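Local coordinates for protein ectonucleoside triphosphate diphosphohydrolase 4 (Homo sapiens, PDB 6WG5) that belongs to the GDA1/CD39 nucleoside phosphatase family, a branch of the actin-like ATPase clan, at residues L311-P316 with T336-G341; L318-P323 with R340-F345; L324-E329 with T416-L421; D393-G398 with K408-Y413. One frame throughout, in Å; residues are numbered along the deposited sequence.

Interaction 1 of 4, residues L311-P316 with T336-G341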
# COMPACT_ATOMS: atom_id res chain seq x y z
N LEU A 311 -27.86 -21.93 19.13
CA LEU A 311 -29.20 -21.43 18.88
C LEU A 311 -29.77 -20.61 20.03
O LEU A 311 -30.65 -19.78 19.81
CB LEU A 311 -30.13 -22.61 18.56
CG LEU A 311 -29.81 -23.31 17.24
CD1 LEU A 311 -30.41 -24.71 17.22
CD2 LEU A 311 -30.32 -22.50 16.07
N THR A 312 -29.28 -20.82 21.25
CA THR A 312 -29.68 -20.02 22.40
C THR A 312 -28.44 -19.69 23.21
O THR A 312 -27.42 -20.40 23.12
CB THR A 312 -30.70 -20.74 23.29
OG1 THR A 312 -30.12 -21.92 23.84
CG2 THR A 312 -31.94 -21.11 22.48
N PRO A 313 -28.49 -18.64 24.02
CA PRO A 313 -27.29 -18.24 24.78
C PRO A 313 -26.77 -19.31 25.72
O PRO A 313 -25.58 -19.28 26.07
CB PRO A 313 -27.75 -17.00 25.55
CG PRO A 313 -28.93 -16.49 24.80
CD PRO A 313 -29.60 -17.70 24.24
N ASP A 314 -27.60 -20.27 26.13
CA ASP A 314 -27.18 -21.30 27.06
C ASP A 314 -26.37 -22.41 26.39
O ASP A 314 -25.75 -23.21 27.10
CB ASP A 314 -28.39 -21.91 27.76
CG ASP A 314 -29.07 -20.92 28.69
OD1 ASP A 314 -28.62 -20.78 29.84
OD2 ASP A 314 -30.06 -20.28 28.26
N MET A 315 -26.37 -22.48 25.06
CA MET A 315 -25.60 -23.48 24.32
C MET A 315 -24.83 -22.78 23.20
O MET A 315 -25.06 -23.02 22.01
CB MET A 315 -26.53 -24.56 23.76
CG MET A 315 -27.70 -24.04 22.94
SD MET A 315 -29.18 -25.08 23.08
CE MET A 315 -28.48 -26.73 22.95
N PRO A 316 -23.89 -21.90 23.56
CA PRO A 316 -23.22 -21.09 22.54
C PRO A 316 -22.06 -21.82 21.89
O PRO A 316 -21.44 -22.71 22.47
CB PRO A 316 -22.73 -19.89 23.35
CG PRO A 316 -22.43 -20.46 24.69
CD PRO A 316 -23.43 -21.58 24.92
N THR A 336 -30.20 -15.96 14.68
CA THR A 336 -29.15 -15.52 15.59
C THR A 336 -28.41 -16.73 16.11
O THR A 336 -29.03 -17.72 16.51
CB THR A 336 -29.74 -14.71 16.76
OG1 THR A 336 -30.14 -13.41 16.29
CG2 THR A 336 -28.72 -14.55 17.89
N ILE A 337 -27.08 -16.65 16.10
CA ILE A 337 -26.21 -17.68 16.66
C ILE A 337 -25.36 -17.03 17.74
O ILE A 337 -24.80 -15.95 17.53
CB ILE A 337 -25.33 -18.32 15.57
CG1 ILE A 337 -26.21 -19.00 14.51
CG2 ILE A 337 -24.36 -19.33 16.18
CD1 ILE A 337 -27.14 -20.07 15.06
N TYR A 338 -25.27 -17.69 18.89
CA TYR A 338 -24.59 -17.15 20.05
C TYR A 338 -23.22 -17.80 20.21
O TYR A 338 -23.07 -19.01 20.03
CB TYR A 338 -25.43 -17.36 21.31
CG TYR A 338 -26.79 -16.70 21.23
CD1 TYR A 338 -26.95 -15.36 21.54
CD2 TYR A 338 -27.91 -17.42 20.82
CE1 TYR A 338 -28.19 -14.75 21.46
CE2 TYR A 338 -29.15 -16.82 20.74
CZ TYR A 338 -29.29 -15.48 21.06
OH TYR A 338 -30.52 -14.88 20.98
N LEU A 339 -22.23 -16.98 20.54
CA LEU A 339 -20.86 -17.43 20.69
C LEU A 339 -20.35 -17.07 22.08
O LEU A 339 -20.88 -16.19 22.76
CB LEU A 339 -19.93 -16.78 19.64
CG LEU A 339 -20.48 -16.60 18.22
CD1 LEU A 339 -19.45 -15.89 17.36
CD2 LEU A 339 -20.87 -17.92 17.60
N ARG A 340 -19.31 -17.78 22.51
CA ARG A 340 -18.58 -17.45 23.72
C ARG A 340 -17.10 -17.67 23.46
O ARG A 340 -16.70 -18.75 23.00
CB ARG A 340 -19.04 -18.29 24.92
CG ARG A 340 -18.58 -17.74 26.26
CD ARG A 340 -18.21 -18.86 27.21
NE ARG A 340 -19.28 -19.83 27.37
CZ ARG A 340 -19.10 -21.09 27.76
NH1 ARG A 340 -20.15 -21.90 27.87
NH2 ARG A 340 -17.88 -21.54 28.03
N GLY A 341 -16.29 -16.66 23.75
CA GLY A 341 -14.87 -16.73 23.44
C GLY A 341 -14.13 -17.59 24.45
O GLY A 341 -14.30 -17.45 25.66
O HOH W 1 -32.79 -17.13 20.30

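Interaction 2 of 4, residues L318-P323 with R340-F345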
# COMPACT_ATOMS: atom_id res chain seq x y z
N LEU A 318 -18.40 -22.20 20.97
CA LEU A 318 -17.18 -21.80 21.66
C LEU A 318 -16.15 -21.39 20.62
O LEU A 318 -15.56 -22.25 19.95
CB LEU A 318 -16.67 -22.92 22.56
CG LEU A 318 -17.67 -23.44 23.59
CD1 LEU A 318 -17.00 -24.44 24.52
CD2 LEU A 318 -18.29 -22.30 24.40
N ASP A 319 -15.93 -20.08 20.49
CA ASP A 319 -15.06 -19.55 19.46
C ASP A 319 -13.68 -19.30 20.04
O ASP A 319 -13.52 -18.41 20.89
CB ASP A 319 -15.64 -18.25 18.90
CG ASP A 319 -14.84 -17.71 17.73
OD1 ASP A 319 -15.10 -16.56 17.31
OD2 ASP A 319 -13.96 -18.44 17.22
N PRO A 320 -12.64 -20.05 19.64
CA PRO A 320 -11.30 -19.79 20.17
C PRO A 320 -10.70 -18.49 19.67
O PRO A 320 -9.70 -18.02 20.24
CB PRO A 320 -10.49 -20.99 19.67
CG PRO A 320 -11.17 -21.39 18.40
CD PRO A 320 -12.64 -21.13 18.63
N CYS A 321 -11.27 -17.89 18.63
CA CYS A 321 -10.77 -16.65 18.06
C CYS A 321 -11.34 -15.41 18.74
O CYS A 321 -11.15 -14.30 18.24
CB CYS A 321 -11.09 -16.60 16.56
SG CYS A 321 -10.22 -17.86 15.60
N LEU A 322 -12.03 -15.57 19.86
CA LEU A 322 -12.55 -14.45 20.62
C LEU A 322 -11.93 -14.43 22.02
O LEU A 322 -11.55 -15.48 22.54
CB LEU A 322 -14.08 -14.50 20.75
CG LEU A 322 -14.87 -14.08 19.51
CD1 LEU A 322 -16.34 -14.38 19.70
CD2 LEU A 322 -14.67 -12.60 19.21
N PRO A 323 -11.81 -13.25 22.64
CA PRO A 323 -11.25 -13.19 23.99
C PRO A 323 -12.03 -14.08 24.95
O PRO A 323 -13.22 -14.34 24.77
CB PRO A 323 -11.39 -11.71 24.37
CG PRO A 323 -11.49 -10.99 23.08
CD PRO A 323 -12.17 -11.92 22.12
N ARG A 340 -19.31 -17.78 22.51
CA ARG A 340 -18.58 -17.45 23.72
C ARG A 340 -17.10 -17.67 23.46
O ARG A 340 -16.70 -18.75 23.00
CB ARG A 340 -19.04 -18.29 24.92
CG ARG A 340 -18.58 -17.74 26.26
CD ARG A 340 -18.21 -18.86 27.21
NE ARG A 340 -19.28 -19.83 27.37
CZ ARG A 340 -19.10 -21.09 27.76
NH1 ARG A 340 -20.15 -21.90 27.87
NH2 ARG A 340 -17.88 -21.54 28.03
N GLY A 341 -16.29 -16.66 23.75
CA GLY A 341 -14.87 -16.73 23.44
C GLY A 341 -14.13 -17.59 24.45
O GLY A 341 -14.30 -17.45 25.66
N THR A 342 -13.29 -18.50 23.94
CA THR A 342 -12.43 -19.32 24.78
C THR A 342 -10.97 -18.89 24.72
O THR A 342 -10.13 -19.49 25.39
CB THR A 342 -12.55 -20.80 24.38
OG1 THR A 342 -12.22 -20.97 23.00
CG2 THR A 342 -13.98 -21.29 24.61
N GLY A 343 -10.64 -17.86 23.93
CA GLY A 343 -9.33 -17.25 23.94
C GLY A 343 -8.17 -18.22 23.78
O GLY A 343 -7.26 -18.25 24.61
N ASP A 344 -8.18 -19.01 22.70
CA ASP A 344 -7.13 -19.99 22.42
C ASP A 344 -6.45 -19.56 21.12
O ASP A 344 -6.89 -19.91 20.03
CB ASP A 344 -7.71 -21.40 22.33
CG ASP A 344 -6.64 -22.47 22.39
OD1 ASP A 344 -5.48 -22.18 22.03
OD2 ASP A 344 -6.95 -23.60 22.82
N PHE A 345 -5.35 -18.82 21.26
CA PHE A 345 -4.66 -18.25 20.10
C PHE A 345 -4.19 -19.34 19.15
O PHE A 345 -4.42 -19.26 17.93
CB PHE A 345 -3.49 -17.39 20.57
CG PHE A 345 -2.64 -16.86 19.46
CD1 PHE A 345 -2.99 -15.70 18.79
CD2 PHE A 345 -1.47 -17.50 19.10
CE1 PHE A 345 -2.20 -15.20 17.78
CE2 PHE A 345 -0.67 -17.01 18.08
CZ PHE A 345 -1.04 -15.86 17.42

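Interaction 3 of 4, residues L324-E329 with T416-L421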
# COMPACT_ATOMS: atom_id res chain seq x y z
N LEU A 324 -11.33 -14.54 25.99
CA LEU A 324 -11.94 -15.45 26.95
C LEU A 324 -13.16 -14.81 27.61
O LEU A 324 -13.10 -13.70 28.13
CB LEU A 324 -10.91 -15.83 28.02
CG LEU A 324 -11.39 -16.78 29.12
CD1 LEU A 324 -11.60 -18.18 28.56
CD2 LEU A 324 -10.39 -16.80 30.26
N ASP A 325 -14.28 -15.54 27.57
CA ASP A 325 -15.53 -15.23 28.28
C ASP A 325 -16.33 -14.09 27.66
O ASP A 325 -17.35 -13.69 28.24
CB ASP A 325 -15.29 -14.90 29.76
CG ASP A 325 -14.90 -16.12 30.57
OD1 ASP A 325 -15.18 -17.25 30.13
OD2 ASP A 325 -14.32 -15.94 31.67
N ILE A 326 -15.91 -13.56 26.50
CA ILE A 326 -16.74 -12.58 25.81
C ILE A 326 -17.95 -13.29 25.22
O ILE A 326 -17.87 -14.44 24.77
CB ILE A 326 -15.95 -11.84 24.72
CG1 ILE A 326 -16.75 -10.63 24.23
CG2 ILE A 326 -15.65 -12.77 23.55
CD1 ILE A 326 -16.00 -9.74 23.25
N LYS A 327 -19.08 -12.59 25.20
CA LYS A 327 -20.31 -13.11 24.60
C LYS A 327 -20.61 -12.29 23.35
O LYS A 327 -20.79 -11.07 23.42
CB LYS A 327 -21.46 -13.05 25.60
CG LYS A 327 -21.23 -13.96 26.80
CD LYS A 327 -22.33 -13.85 27.84
CE LYS A 327 -22.01 -14.72 29.05
NZ LYS A 327 -23.15 -14.81 30.00
N ASP A 328 -20.65 -12.98 22.21
CA ASP A 328 -20.90 -12.36 20.91
C ASP A 328 -22.02 -13.14 20.23
O ASP A 328 -22.41 -14.22 20.67
CB ASP A 328 -19.63 -12.36 20.04
CG ASP A 328 -19.75 -11.47 18.82
OD1 ASP A 328 -20.53 -10.49 18.87
OD2 ASP A 328 -19.05 -11.74 17.82
N GLU A 329 -22.56 -12.57 19.15
CA GLU A 329 -23.63 -13.23 18.43
C GLU A 329 -23.55 -12.88 16.95
O GLU A 329 -23.09 -11.80 16.57
CB GLU A 329 -25.00 -12.84 19.00
CG GLU A 329 -25.34 -11.36 18.87
CD GLU A 329 -26.53 -10.96 19.73
OE1 GLU A 329 -26.69 -11.55 20.82
OE2 GLU A 329 -27.29 -10.07 19.31
N THR A 416 -6.79 -13.69 28.44
CA THR A 416 -7.21 -12.78 29.49
C THR A 416 -8.72 -12.61 29.45
O THR A 416 -9.30 -12.38 28.38
CB THR A 416 -6.52 -11.42 29.34
OG1 THR A 416 -5.10 -11.60 29.35
CG2 THR A 416 -6.92 -10.47 30.47
N LYS A 417 -9.36 -12.72 30.62
CA LYS A 417 -10.81 -12.57 30.70
C LYS A 417 -11.25 -11.26 30.05
O LYS A 417 -10.59 -10.23 30.20
CB LYS A 417 -11.28 -12.60 32.15
CG LYS A 417 -11.07 -13.92 32.87
CD LYS A 417 -11.62 -13.82 34.28
CE LYS A 417 -10.86 -14.72 35.25
NZ LYS A 417 -10.96 -14.21 36.64
N TRP A 418 -12.38 -11.32 29.35
CA TRP A 418 -12.90 -10.13 28.68
C TRP A 418 -13.10 -8.98 29.66
O TRP A 418 -12.84 -7.82 29.32
CB TRP A 418 -14.22 -10.47 27.98
CG TRP A 418 -14.88 -9.31 27.32
CD1 TRP A 418 -16.09 -8.77 27.64
CD2 TRP A 418 -14.37 -8.54 26.23
NE1 TRP A 418 -16.37 -7.71 26.80
CE2 TRP A 418 -15.33 -7.55 25.93
CE3 TRP A 418 -13.20 -8.59 25.47
CZ2 TRP A 418 -15.14 -6.62 24.91
CZ3 TRP A 418 -13.02 -7.67 24.45
CH2 TRP A 418 -13.99 -6.69 24.18
N SER A 419 -13.55 -9.28 30.88
CA SER A 419 -13.79 -8.22 31.85
C SER A 419 -12.50 -7.52 32.24
O SER A 419 -12.48 -6.30 32.43
CB SER A 419 -14.48 -8.79 33.09
OG SER A 419 -13.71 -9.82 33.67
N ILE A 420 -11.40 -8.27 32.37
CA ILE A 420 -10.11 -7.67 32.67
C ILE A 420 -9.66 -6.79 31.52
O ILE A 420 -9.28 -5.63 31.72
CB ILE A 420 -9.08 -8.77 32.99
CG1 ILE A 420 -9.50 -9.54 34.24
CG2 ILE A 420 -7.69 -8.16 33.17
CD1 ILE A 420 -8.68 -10.78 34.51
N LEU A 421 -9.67 -7.32 30.30
CA LEU A 421 -9.37 -6.51 29.12
C LEU A 421 -10.25 -5.27 29.08
O LEU A 421 -9.77 -4.15 28.85
CB LEU A 421 -9.56 -7.33 27.85
CG LEU A 421 -8.65 -8.54 27.65
CD1 LEU A 421 -9.05 -9.28 26.39
CD2 LEU A 421 -7.19 -8.11 27.59

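Interaction 4 of 4, residues D393-G398 with K408-Y413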
# COMPACT_ATOMS: atom_id res chain seq x y z
N ASP A 393 -1.36 -1.75 18.95
CA ASP A 393 -2.50 -1.07 19.56
C ASP A 393 -2.79 -1.60 20.97
O ASP A 393 -3.10 -0.81 21.87
CB ASP A 393 -3.73 -1.19 18.67
CG ASP A 393 -3.78 -0.11 17.60
OD1 ASP A 393 -2.74 0.53 17.35
OD2 ASP A 393 -4.87 0.11 17.02
N VAL A 394 -2.70 -2.92 21.18
CA VAL A 394 -2.90 -3.50 22.50
C VAL A 394 -1.67 -4.27 22.97
O VAL A 394 -1.34 -4.23 24.16
CB VAL A 394 -4.15 -4.40 22.54
CG1 VAL A 394 -5.38 -3.61 22.14
CG2 VAL A 394 -3.99 -5.62 21.66
N LEU A 395 -0.98 -4.97 22.08
CA LEU A 395 0.23 -5.68 22.47
C LEU A 395 1.41 -4.75 22.67
O LEU A 395 2.36 -5.11 23.39
CB LEU A 395 0.57 -6.75 21.44
CG LEU A 395 -0.56 -7.74 21.12
CD1 LEU A 395 -0.08 -8.81 20.13
CD2 LEU A 395 -1.11 -8.38 22.39
N ARG A 396 1.39 -3.56 22.06
CA ARG A 396 2.36 -2.51 22.35
C ARG A 396 3.78 -2.93 21.96
O ARG A 396 4.75 -2.65 22.67
CB ARG A 396 2.31 -2.11 23.83
CG ARG A 396 0.98 -1.50 24.25
CD ARG A 396 0.82 -0.10 23.68
NE ARG A 396 0.41 0.85 24.71
CZ ARG A 396 0.46 2.17 24.57
NH1 ARG A 396 0.90 2.71 23.44
NH2 ARG A 396 0.06 2.95 25.57
N MET A 397 3.91 -3.60 20.82
CA MET A 397 5.22 -4.00 20.31
C MET A 397 5.30 -3.76 18.81
O MET A 397 5.83 -4.59 18.06
CB MET A 397 5.52 -5.45 20.65
CG MET A 397 4.36 -6.40 20.43
SD MET A 397 4.88 -8.11 20.63
CE MET A 397 5.43 -8.11 22.34
N GLY A 398 4.79 -2.62 18.36
CA GLY A 398 5.01 -2.22 16.98
C GLY A 398 6.48 -2.02 16.68
O GLY A 398 7.31 -1.78 17.56
N LYS A 408 3.78 -15.05 22.01
CA LYS A 408 3.62 -15.08 23.46
C LYS A 408 2.66 -13.99 23.92
O LYS A 408 1.69 -14.26 24.64
CB LYS A 408 4.98 -14.93 24.13
CG LYS A 408 4.94 -15.03 25.65
CD LYS A 408 6.35 -14.95 26.22
CE LYS A 408 6.35 -15.12 27.74
NZ LYS A 408 7.74 -15.12 28.28
N ALA A 409 2.92 -12.75 23.51
CA ALA A 409 2.05 -11.65 23.90
C ALA A 409 0.64 -11.84 23.35
O ALA A 409 -0.35 -11.58 24.05
CB ALA A 409 2.63 -10.32 23.42
N ALA A 410 0.53 -12.30 22.11
CA ALA A 410 -0.78 -12.54 21.52
C ALA A 410 -1.53 -13.63 22.27
O ALA A 410 -2.73 -13.51 22.52
CB ALA A 410 -0.64 -12.92 20.04
N LYS A 411 -0.83 -14.70 22.65
CA LYS A 411 -1.46 -15.77 23.42
C LYS A 411 -1.96 -15.24 24.77
O LYS A 411 -3.07 -15.57 25.19
CB LYS A 411 -0.48 -16.92 23.64
CG LYS A 411 -0.87 -18.21 22.93
CD LYS A 411 0.07 -19.37 23.26
CE LYS A 411 1.30 -19.38 22.36
NZ LYS A 411 1.93 -20.73 22.31
N ASP A 412 -1.15 -14.43 25.44
CA ASP A 412 -1.51 -13.94 26.77
C ASP A 412 -2.71 -13.00 26.70
O ASP A 412 -3.58 -13.03 27.57
CB ASP A 412 -0.32 -13.26 27.43
CG ASP A 412 0.78 -14.24 27.81
OD1 ASP A 412 0.47 -15.44 27.98
OD2 ASP A 412 1.95 -13.81 27.94
N TYR A 413 -2.77 -12.15 25.67
CA TYR A 413 -3.91 -11.25 25.53
C TYR A 413 -5.20 -12.04 25.36
O TYR A 413 -6.21 -11.74 26.01
CB TYR A 413 -3.69 -10.32 24.33
CG TYR A 413 -4.86 -9.40 24.06
CD1 TYR A 413 -4.95 -8.15 24.67
CD2 TYR A 413 -5.88 -9.77 23.20
CE1 TYR A 413 -6.02 -7.31 24.43
CE2 TYR A 413 -6.96 -8.94 22.95
CZ TYR A 413 -7.02 -7.71 23.57
OH TYR A 413 -8.09 -6.87 23.33

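Interaction 1 of 4, residues L311-P316 with T336-G341
P313 lies over the aromatic ring of Y338. Its CG is 3.8 Å from the centre of the Y338 ring and 9° off the ring normal, a CH-pi contact with the face. P313 CD approaches Y338 CE2 at 3.6 Å. The two side chains run side by side and point the same way. Y338 CG is anti to the carbonyl carbon (chi1 -59°). On the opposite face, T336 CG2 sits 3.3 Å above the plane of the Y338 ring, shifted toward its rim. The tyrosine is thus held between a loop proline and a threonine of its own strand. The carbonyl of L311 comes to the ring edge, with L311 O 3.4 Å from Y338 CE2. A water links L311 O, through a weak bond, to the hydroxyl of Y338.

P316 is the buried residue of 311-316. Its CG is 4.0 Å from R340 CB, and its CB packs on the backbone and CB of Y338. At the start of 311-316, L311 CD2 meets I337 CD1 at 4.1 Å.

A type I turn from T312 to M315, closed by M315 N to T312 O, places P313 at its first corner. Backbone bonds of Y338 to G310 and Y317 hold the strand beside it. Strand 335-341 is the middle one of a three-stranded mixed sheet, between 317-319 and 327-332. Helix 283-296 packs against I337 and L339.

Interaction 2 of 4, residues L318-P323 with R340-F345
L318 and D319 pair in parallel with R340 and G341: D319 N donates to R340 O at 2.9 Å, and T342 N to D319 O at 3.1 Å. This is the parallel edge of a three-stranded mixed sheet. Beyond it both segments leave the sheet but stay together. D344 N donates to P320 O at 3.1 Å, in the carbonyl plane and on a lone pair. G343 N adds a weak bond to L322 O.

On the sheet face that carries L318 and R340, L318 CD2 lies 3.6 Å above the guanidinium plane of R340, over its centre. R340 CG is anti to the backbone N (chi1 -165°), with bends at chi2 and chi3. The two side chains run side by side. L318 CB also touches T342 CG2 at 3.8 Å. P320 CB meets D344 CB at 3.9 Å. G341 has no side chain, and L322 CB packs on its CA at 3.6 Å.

D344 caps the start of helix 345-352, its OD1 taking L347 N. The disulfide of C321 with C348 ties the turn to that same helix. D319 OD1 forms a salt bridge with R287, and its OD2 bonds to the hydroxyl of Y290. A type I turn runs from D319 to L322. An Asx turn begins at the same aspartate: C321 N reaches D319 OD2 at 3.1 Å, from well above the carboxylate plane.

Interaction 3 of 4, residues L324-E329 with T416-L421
I326 and W418 form the main apolar part of a surface contact between the chain entering strand 327-332 and the first turn of helix 418-427. The rest is one backbone hydrogen bond and a looser meeting of side chains.

I326 CD1 is 3.4 Å from the centre of the six-membered ring of W418 and 7° off its normal, a CH-pi contact over the face. I326 CG1 is anti to the backbone N (chi1 -168°), and the chain stays extended to CD1. Behind the tip, I326 CG1 meets W418 CD2 at 3.7 Å, and I326 CB meets W418 CG at 3.8 Å. The whole branch therefore lies against the indole. P323 and, from helix 436-456, L439 and K440 also touch W418.

K417 holds the N-cap position. W418 N, the next along, donates to L324 O at 2.8 Å, and the donor lies nearly in line with the C=O bond (168°). Beside this bond, L324 CD2 packs on K417 CG at 3.9 Å, the two side chains pointing the same way. D325 also runs beside K417. T416 turns its hydroxyl back to D412 O, and a backbone bond joins L324 to C414.

D325 OD2 and K417 NZ are 6.2 Å apart, so the opposite charges are not in contact. Any attraction between them is likely to be modest. The specific polar link is that of L324 O, which gives an acceptor to a first-turn N-H that has none within its own helix.

Interaction 4 of 4, residues D393-G398 with K408-Y413
L395 reaches from its loop to helix 403-414, where it meets A409, A410 and Y413. From CB, the side chain continues to CG, which is anti to the carbonyl carbon and beside the backbone N (chi1 -54°). At CG it forks. CD1 goes to A410, 4.0 Å from A410 CA and 4.1 Å from A410 CB. CD2 goes to A409 and Y413, 3.7 Å from A409 O and 3.8 Å from Y413 CB. The leucine crosses the tyrosine side chain at about a right angle.

V394 works beside it. Its CG2 lies over one face of the Y413 ring, offset toward the rim, and is 3.8 Å from Y413 CE1. The hydroxyl of Y413 bonds to L439 O in helix 436-456. M397 covers the other end of the contact, with its CE 3.7 Å from A409 CB.

Between the two segments the side chains meet through apolar groups; the polar end of Y413 is held outside them. Q442 of helix 436-456 touches V394, L395 and Y413, and F345 touches A410. This is loop-on-helix packing: the connection after helix 386-392 folds back on helix 403-414, the next helix in the chain.

From the N terminus, interaction 1 opens first and closes on strand 335-341. Interaction 2 opens just after it and closes at the end of the same strand; the two share R340 and G341. Interaction 3 starts between the segments of both, so it crosses them. It closes far along the chain, at helix 418-427. Interaction 4 is a short loop nested inside that long one. The first three meet at one small sheet, where G341 O and D325 N are a probable hydrogen bond. Interaction 4 joins them by packing: A410 on F345 of interaction 2, and Y413 on L421 of interaction 3. Together they tie the sheet to helices 345-352, 403-414 and 418-427.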